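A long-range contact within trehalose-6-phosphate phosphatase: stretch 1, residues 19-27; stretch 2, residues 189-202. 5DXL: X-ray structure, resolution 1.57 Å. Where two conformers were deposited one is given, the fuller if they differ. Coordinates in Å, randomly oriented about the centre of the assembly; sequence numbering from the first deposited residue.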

ATOM      1  N   ARG A  19      15.427  -3.645  18.342  1.00 21.20           N
ATOM      2  CA  ARG A  19      16.389  -4.554  17.737  1.00 21.94           C
ATOM      3  C   ARG A  19      15.963  -4.927  16.325  1.00 22.22           C
ATOM      4  O   ARG A  19      16.803  -5.212  15.471  1.00 22.23           O
ATOM      5  CB  ARG A  19      16.556  -5.811  18.596  1.00 27.75           C
ATOM      6  CG  ARG A  19      17.169  -5.526  19.963  1.00 38.94           C
ATOM      7  CD  ARG A  19      17.278  -6.784  20.811  1.00 43.40           C
ATOM      8  NE  ARG A  19      16.005  -7.498  20.884  1.00 46.61           N
ATOM      9  CZ  ARG A  19      15.002  -7.164  21.691  1.00 47.67           C
ATOM     10  NH1 ARG A  19      15.116  -6.118  22.501  1.00 48.95           N
ATOM     11  NH2 ARG A  19      13.880  -7.873  21.684  1.00 47.62           N
ATOM     12  N   LYS A  20      14.653  -4.919  16.090  1.00 19.21           N
ATOM     13  CA  LYS A  20      14.087  -5.178  14.771  1.00 15.91           C
ATOM     14  C   LYS A  20      13.142  -4.043  14.395  1.00 16.75           C
ATOM     15  O   LYS A  20      12.283  -3.645  15.192  1.00 18.78           O
ATOM     16  CB  LYS A  20      13.312  -6.497  14.725  1.00 18.96           C
ATOM     17  CG  LYS A  20      14.135  -7.764  14.910  1.00 27.36           C
ATOM     18  CD  LYS A  20      13.238  -8.964  14.632  1.00 29.87           C
ATOM     19  CE  LYS A  20      13.710 -10.215  15.353  1.00 39.22           C
ATOM     20  NZ  LYS A  20      12.613 -11.221  15.392  1.00 42.27           N
ATOM     21  N   ARG A  21      13.284  -3.547  13.173  1.00 13.61           N
ATOM     22  CA  ARG A  21      12.466  -2.421  12.706  1.00 14.56           C
ATOM     23  C   ARG A  21      11.748  -2.786  11.420  1.00 12.85           C
ATOM     24  O   ARG A  21      12.312  -3.473  10.566  1.00 12.10           O
ATOM     25  CB  ARG A  21      13.324  -1.175  12.464  1.00 10.77           C
ATOM     26  CG  ARG A  21      14.103  -0.613  13.663  1.00 13.18           C
ATOM     27  CD  ARG A  21      15.426  -1.330  13.849  1.00 17.16           C
ATOM     28  NE  ARG A  21      16.336  -0.537  14.669  1.00 16.88           N
ATOM     29  CZ  ARG A  21      17.390   0.127  14.213  1.00 15.06           C
ATOM     30  NH1 ARG A  21      17.704   0.109  12.921  1.00 14.82           N
ATOM     31  NH2 ARG A  21      18.143   0.805  15.070  1.00 19.07           N
ATOM     32  N   LEU A  22      10.514  -2.306  11.278  1.00 10.91           N
ATOM     33  CA  LEU A  22       9.742  -2.524  10.057  1.00 11.69           C
ATOM     34  C   LEU A  22       9.304  -1.188   9.484  1.00 10.27           C
ATOM     35  O   LEU A  22       8.745  -0.362  10.207  1.00 11.13           O
ATOM     36  CB  LEU A  22       8.522  -3.398  10.337  1.00 10.11           C
ATOM     37  CG  LEU A  22       7.506  -3.551   9.207  1.00 10.67           C
ATOM     38  CD1 LEU A  22       8.103  -4.273   7.998  1.00 12.69           C
ATOM     39  CD2 LEU A  22       6.276  -4.294   9.716  1.00 13.43           C
ATOM     40  N   PHE A  23       9.591  -0.978   8.200  1.00  7.89           N
ATOM     41  CA  PHE A  23       9.183   0.243   7.491  1.00  9.65           C
ATOM     42  C   PHE A  23       8.269  -0.108   6.329  1.00  7.35           C
ATOM     43  O   PHE A  23       8.585  -1.002   5.540  1.00  7.64           O
ATOM     44  CB  PHE A  23      10.406   0.994   6.954  1.00  8.27           C
ATOM     45  CG  PHE A  23      11.305   1.554   8.024  1.00  7.53           C
ATOM     46  CD1 PHE A  23      11.168   2.863   8.442  1.00 10.27           C
ATOM     47  CD2 PHE A  23      12.310   0.775   8.588  1.00 12.08           C
ATOM     48  CE1 PHE A  23      12.003   3.388   9.420  1.00 12.90           C
ATOM     49  CE2 PHE A  23      13.141   1.293   9.573  1.00 12.21           C
ATOM     50  CZ  PHE A  23      13.001   2.597   9.979  1.00 13.33           C
HETATM   51  N   MSE A  24       7.126   0.560   6.222  1.00  7.59           N
HETATM   52  CA  MSE A  24       6.246   0.364   5.081  1.00  8.44           C
HETATM   53  C   MSE A  24       5.895   1.734   4.509  1.00 10.12           C
HETATM   54  O   MSE A  24       5.239   2.539   5.177  1.00 11.39           O
HETATM   55  CB  MSE A  24       4.992  -0.424   5.500  1.00  8.29           C
HETATM   56  CG  MSE A  24       5.338  -1.818   6.021  1.00  9.05           C
HETATM   57 SE   MSE A  24       3.810  -2.910   6.620  1.00 23.39          SE
HETATM   58  CE  MSE A  24       3.225  -1.861   8.133  1.00 19.97           C
ATOM     59  N   PHE A  25       6.349   1.992   3.285  1.00  7.67           N
ATOM     60  CA  PHE A  25       6.157   3.288   2.633  1.00  7.23           C
ATOM     61  C   PHE A  25       5.355   3.177   1.353  1.00  7.57           C
ATOM     62  O   PHE A  25       5.718   2.388   0.484  1.00  7.66           O
ATOM     63  CB  PHE A  25       7.506   3.904   2.225  1.00  7.11           C
ATOM     64  CG  PHE A  25       8.513   4.014   3.336  1.00 10.12           C
ATOM     65  CD1 PHE A  25       8.147   4.401   4.615  1.00 16.94           C
ATOM     66  CD2 PHE A  25       9.835   3.745   3.080  1.00 12.43           C
ATOM     67  CE1 PHE A  25       9.113   4.517   5.623  1.00 16.09           C
ATOM     68  CE2 PHE A  25      10.808   3.874   4.074  1.00  9.28           C
ATOM     69  CZ  PHE A  25      10.450   4.265   5.334  1.00 13.67           C
ATOM     70  N   ASP A  26       4.308   3.986   1.206  1.00  7.36           N
ATOM     71  CA  ASP A  26       3.798   4.264  -0.130  1.00  7.25           C
ATOM     72  C   ASP A  26       4.902   5.051  -0.842  1.00  8.59           C
ATOM     73  O   ASP A  26       5.785   5.613  -0.189  1.00  9.32           O
ATOM     74  CB  ASP A  26       2.471   5.040  -0.052  1.00  7.88           C
ATOM     75  CG  ASP A  26       1.693   5.061  -1.372  1.00 11.03           C
ATOM     76  OD1 ASP A  26       2.154   4.523  -2.388  1.00 11.36           O
ATOM     77  OD2 ASP A  26       0.582   5.627  -1.375  1.00 11.99           O
ATOM     78  N   TYR A  27       4.881   5.071  -2.173  1.00  7.89           N
ATOM     79  CA  TYR A  27       5.911   5.799  -2.905  1.00  9.73           C
ATOM     80  C   TYR A  27       5.390   7.173  -3.371  1.00 10.17           C
ATOM     81  O   TYR A  27       5.744   8.203  -2.796  1.00 10.13           O
ATOM     82  CB  TYR A  27       6.432   4.974  -4.101  1.00  8.56           C
ATOM     83  CG  TYR A  27       7.430   5.760  -4.899  1.00 10.38           C
ATOM     84  CD1 TYR A  27       8.655   6.107  -4.341  1.00 11.59           C
ATOM     85  CD2 TYR A  27       7.134   6.201  -6.180  1.00 10.56           C
ATOM     86  CE1 TYR A  27       9.572   6.868  -5.042  1.00 14.46           C
ATOM     87  CE2 TYR A  27       8.048   6.968  -6.896  1.00 11.14           C
ATOM     88  CZ  TYR A  27       9.258   7.296  -6.317  1.00 15.85           C
ATOM     89  OH  TYR A  27      10.171   8.050  -7.012  1.00 20.96           O
ATOM     90  N   ASN A 189      -6.010  -4.957  -1.328  0.50 15.74           N
ATOM     91  CA  ASN A 189      -6.150  -4.000  -0.235  0.50 15.86           C
ATOM     92  C   ASN A 189      -4.835  -3.844   0.538  0.50 14.37           C
ATOM     93  O   ASN A 189      -4.243  -4.833   0.969  0.50 14.11           O
ATOM     94  CB  ASN A 189      -7.283  -4.451   0.696  0.50 16.03           C
ATOM     95  CG  ASN A 189      -7.612  -3.431   1.766  0.50 13.85           C
ATOM     96  OD1 ASN A 189      -6.885  -3.286   2.741  0.50 14.57           O
ATOM     97  ND2 ASN A 189      -8.726  -2.728   1.591  0.50 19.32           N
ATOM     98  N   LYS A 190      -4.375  -2.603   0.709  1.00 14.60           N
ATOM     99  CA  LYS A 190      -3.087  -2.347   1.342  1.00 16.16           C
ATOM    100  C   LYS A 190      -3.034  -2.773   2.804  1.00 14.26           C
ATOM    101  O   LYS A 190      -1.965  -3.063   3.339  1.00 15.68           O
ATOM    102  CB  LYS A 190      -2.719  -0.865   1.226  1.00 21.29           C
ATOM    103  CG  LYS A 190      -1.841  -0.588   0.031  1.00 21.20           C
ATOM    104  CD  LYS A 190      -1.270   0.823   0.043  1.00 19.03           C
ATOM    105  CE  LYS A 190      -0.553   1.085  -1.262  1.00 22.23           C
ATOM    106  NZ  LYS A 190       0.053   2.429  -1.329  1.00 15.97           N
ATOM    107  N   GLY A 191      -4.199  -2.816   3.445  1.00 17.07           N
ATOM    108  CA  GLY A 191      -4.270  -3.300   4.809  1.00 18.00           C
ATOM    109  C   GLY A 191      -3.978  -4.782   4.863  1.00 17.26           C
ATOM    110  O   GLY A 191      -3.345  -5.281   5.785  1.00 17.81           O
ATOM    111  N   PHE A 192      -4.459  -5.493   3.850  1.00 22.45           N
ATOM    112  CA  PHE A 192      -4.198  -6.916   3.733  1.00 24.64           C
ATOM    113  C   PHE A 192      -2.699  -7.074   3.595  1.00 22.23           C
ATOM    114  O   PHE A 192      -2.045  -7.852   4.305  1.00 22.21           O
ATOM    115  CB  PHE A 192      -4.954  -7.501   2.528  1.00 24.21           C
ATOM    116  CG  PHE A 192      -4.775  -8.981   2.347  1.00 29.00           C
ATOM    117  CD1 PHE A 192      -3.626  -9.492   1.759  1.00 25.42           C
ATOM    118  CD2 PHE A 192      -5.771  -9.863   2.740  1.00 32.52           C
ATOM    119  CE1 PHE A 192      -3.462 -10.857   1.584  1.00 28.06           C
ATOM    120  CE2 PHE A 192      -5.615 -11.230   2.564  1.00 35.59           C
ATOM    121  CZ  PHE A 192      -4.460 -11.725   1.986  1.00 30.76           C
ATOM    122  N   ILE A 193      -2.141  -6.280   2.690  1.00 25.77           N
ATOM    123  CA  ILE A 193      -0.711  -6.281   2.474  1.00 21.18           C
ATOM    124  C   ILE A 193       0.059  -6.006   3.779  1.00 24.15           C
ATOM    125  O   ILE A 193       0.918  -6.787   4.155  1.00 20.11           O
ATOM    126  CB  ILE A 193      -0.335  -5.250   1.375  1.00 19.82           C
ATOM    127  CG1 ILE A 193      -1.029  -5.631   0.048  1.00 19.83           C
ATOM    128  CG2 ILE A 193       1.183  -5.149   1.233  1.00 20.09           C
ATOM    129  CD1 ILE A 193      -0.981  -4.537  -1.053  1.00 19.09           C
ATOM    130  N   ALA A 194      -0.290  -4.931   4.486  1.00 18.98           N
ATOM    131  CA  ALA A 194       0.380  -4.554   5.743  1.00 15.13           C
ATOM    132  C   ALA A 194       0.209  -5.539   6.911  1.00 21.42           C
ATOM    133  O   ALA A 194       1.123  -5.742   7.710  1.00 20.03           O
ATOM    134  CB  ALA A 194      -0.110  -3.165   6.186  1.00 15.40           C
ATOM    135  N   ALA A 195      -0.977  -6.119   7.044  1.00 19.09           N
ATOM    136  CA  ALA A 195      -1.195  -7.082   8.115  1.00 24.91           C
ATOM    137  C   ALA A 195      -0.343  -8.318   7.879  1.00 24.83           C
ATOM    138  O   ALA A 195       0.229  -8.871   8.811  1.00 26.21           O
ATOM    139  CB  ALA A 195      -2.666  -7.463   8.216  1.00 21.24           C
ATOM    140  N   ARG A 196      -0.265  -8.730   6.618  1.00 27.42           N
ATOM    141  CA  ARG A 196       0.503  -9.903   6.218  1.00 32.77           C
ATOM    142  C   ARG A 196       1.971  -9.732   6.606  1.00 34.11           C
ATOM    143  O   ARG A 196       2.605 -10.648   7.122  1.00 35.83           O
ATOM    144  CB  ARG A 196       0.365 -10.134   4.710  1.00 38.32           C
ATOM    145  CG  ARG A 196       0.645 -11.557   4.263  1.00 47.75           C
ATOM    146  CD  ARG A 196       0.843 -11.642   2.752  1.00 45.55           C
ATOM    147  NE  ARG A 196       1.905 -10.750   2.283  1.00 49.83           N
ATOM    148  CZ  ARG A 196       3.201 -10.914   2.547  1.00 47.32           C
ATOM    149  NH1 ARG A 196       3.613 -11.938   3.286  1.00 56.58           N
ATOM    150  NH2 ARG A 196       4.091 -10.050   2.078  1.00 49.49           N
ATOM    151  N   LEU A 197       2.499  -8.536   6.375  1.00 29.41           N
ATOM    152  CA  LEU A 197       3.883  -8.230   6.720  1.00 31.64           C
ATOM    153  C   LEU A 197       4.182  -8.335   8.208  1.00 29.99           C
ATOM    154  O   LEU A 197       5.253  -8.785   8.603  1.00 31.25           O
ATOM    155  CB  LEU A 197       4.243  -6.829   6.235  1.00 28.26           C
ATOM    156  CG  LEU A 197       4.833  -6.832   4.835  1.00 30.74           C
ATOM    157  CD1 LEU A 197       5.081  -5.417   4.366  1.00 26.79           C
ATOM    158  CD2 LEU A 197       6.126  -7.642   4.858  1.00 28.51           C
ATOM    159  N   VAL A 198       3.243  -7.898   9.037  1.00 28.22           N
ATOM    160  CA  VAL A 198       3.451  -7.934  10.477  1.00 24.82           C
ATOM    161  C   VAL A 198       3.328  -9.367  11.011  1.00 32.06           C
ATOM    162  O   VAL A 198       4.089  -9.786  11.884  1.00 29.85           O
ATOM    163  CB  VAL A 198       2.446  -7.019  11.211  1.00 29.16           C
ATOM    164  CG1 VAL A 198       2.501  -7.252  12.705  1.00 26.81           C
ATOM    165  CG2 VAL A 198       2.740  -5.563  10.896  1.00 26.04           C
ATOM    166  N   GLN A 199       2.375 -10.113  10.464  1.00 34.82           N
ATOM    167  CA  GLN A 199       2.134 -11.486  10.896  1.00 37.12           C
ATOM    168  C   GLN A 199       3.246 -12.434  10.450  1.00 42.08           C
ATOM    169  O   GLN A 199       3.442 -13.487  11.055  1.00 44.89           O
ATOM    170  CB  GLN A 199       0.785 -11.974  10.374  1.00 35.95           C
ATOM    171  CG  GLN A 199      -0.406 -11.279  11.020  1.00 38.22           C
ATOM    172  CD  GLN A 199      -1.645 -11.334  10.157  1.00 37.56           C
ATOM    173  OE1 GLN A 199      -1.620 -11.881   9.054  1.00 42.21           O
ATOM    174  NE2 GLN A 199      -2.740 -10.762  10.650  1.00 37.29           N
ATOM    175  N   GLU A 200       3.974 -12.061   9.399  1.00 39.64           N
ATOM    176  CA  GLU A 200       5.106 -12.860   8.926  1.00 36.72           C
ATOM    177  C   GLU A 200       6.153 -13.056  10.019  1.00 37.94           C
ATOM    178  O   GLU A 200       6.914 -14.022   9.994  1.00 45.25           O
ATOM    179  CB  GLU A 200       5.766 -12.211   7.711  1.00 38.14           C
ATOM    180  CG  GLU A 200       5.315 -12.738   6.367  1.00 39.85           C
ATOM    181  CD  GLU A 200       6.088 -12.105   5.223  1.00 49.40           C
ATOM    182  OE1 GLU A 200       7.078 -11.387   5.503  1.00 45.06           O
ATOM    183  OE2 GLU A 200       5.707 -12.314   4.049  1.00 49.11           O
ATOM    184  N   TYR A 201       6.194 -12.133  10.974  1.00 39.71           N
ATOM    185  CA  TYR A 201       7.114 -12.238  12.100  1.00 35.25           C
ATOM    186  C   TYR A 201       6.701 -13.354  13.058  1.00 46.09           C
ATOM    187  O   TYR A 201       7.467 -13.732  13.940  1.00 42.06           O
ATOM    188  CB  TYR A 201       7.198 -10.912  12.864  1.00 36.61           C
ATOM    189  CG  TYR A 201       8.024  -9.831  12.191  1.00 33.66           C
ATOM    190  CD1 TYR A 201       7.471  -9.014  11.213  1.00 33.17           C
ATOM    191  CD2 TYR A 201       9.351  -9.617  12.550  1.00 32.33           C
ATOM    192  CE1 TYR A 201       8.222  -8.018  10.599  1.00 28.15           C
ATOM    193  CE2 TYR A 201      10.113  -8.623  11.939  1.00 30.87           C
ATOM    194  CZ  TYR A 201       9.540  -7.826  10.965  1.00 27.84           C
ATOM    195  OH  TYR A 201      10.288  -6.835  10.355  1.00 25.66           O
ATOM    196  N   GLY A 202       5.482 -13.865  12.895  1.00 45.19           N
ATOM    197  CA  GLY A 202       4.991 -14.942  13.736  1.00 47.37           C
ATOM    198  C   GLY A 202       4.174 -14.459  14.919  1.00 56.28           C
ATOM    199  O   GLY A 202       3.945 -13.259  15.079  1.00 52.38           O
TER
HETATM  200  O   HOH W   1      12.638  -6.176  10.896  1.00 23.61           O

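A strand centred on Phe23 lies along a helix that includes Lys190 to Val198, the two running nearly antiparallel: the angle between their directions is 167° and the axes come no closer than 10.5 Å. Sequence therefore climbs on one side as it falls on the other, and Leu22 sits across from Val198, Met24 from Ala194, Asp26 from Lys190. No direct hydrogen bond links the stretches; side chains and one water make the contact.

The strand's alternation sets the pattern. Leu22 and Met24 point their CA-to-CB bonds toward the helix, while Arg21 and Phe25 point away. Met24, built as selenomethionine, has 69 Å² covered by the helix stretch. With chi1 m and chi2 t the chain runs out extended, then chi3 turns to m, and Met24 SE settles 4.0 Å from Ala194 CB and 3.6 Å from Leu197 CD1. Met24 SE also lies 3.9 Å from Ala194 CA, close to the helix backbone at a residue whose side chain is a single CB. Leu197 meets it with chi1 at -91°, between wells, and chi2 t.

Leu22 adopts the common t, p leucine rotamer, which carries Leu22 CD2 to 3.9 Å from Val198 CG2 and 4.3 Å from Tyr201 CE1. One methyl thus touches both Val198 and Tyr201. Val198, its CA-to-CB bond sideways, uses chi1 t, placing CG2 on the strand side.

Tyr201 has more of its surface covered here than any other residue. Its m rotamer points the ring toward the strand, with OH near Leu22 and Arg21, while Lys20 CD lies at the ring's edge, 4.1 Å from Tyr201 CE2. The lysine's t run lays CD there, and NZ bonds elsewhere in the structure. Tyr201 OH is 3.9 Å from Arg21 O, too far for a direct bond, and a water fills the gap: its O donates to Arg21 O at 2.7 Å and lies 2.5 Å from Tyr201 OH.

At the other end, charge replaces packing. Lys190 starts from an off-well chi1 of -95°, then stays fully extended through three t angles. Its CA is 9.7 Å from Asp26 CA; the lysine covers most of that gap and the aspartate side chain the rest, setting Lys190 NZ 3.1 Å from Asp26 OD1 in a salt bridge. Asp26 OD1 also accepts from Tyr27 N at 2.8 Å, so the backbone of the following residue helps hold the carboxylate. Behind Lys190, Asn189 caps the helix, Asn189 OD1 accepting from Gly191 N at 2.8 Å and weakly from Phe192 N at 3.5 Å.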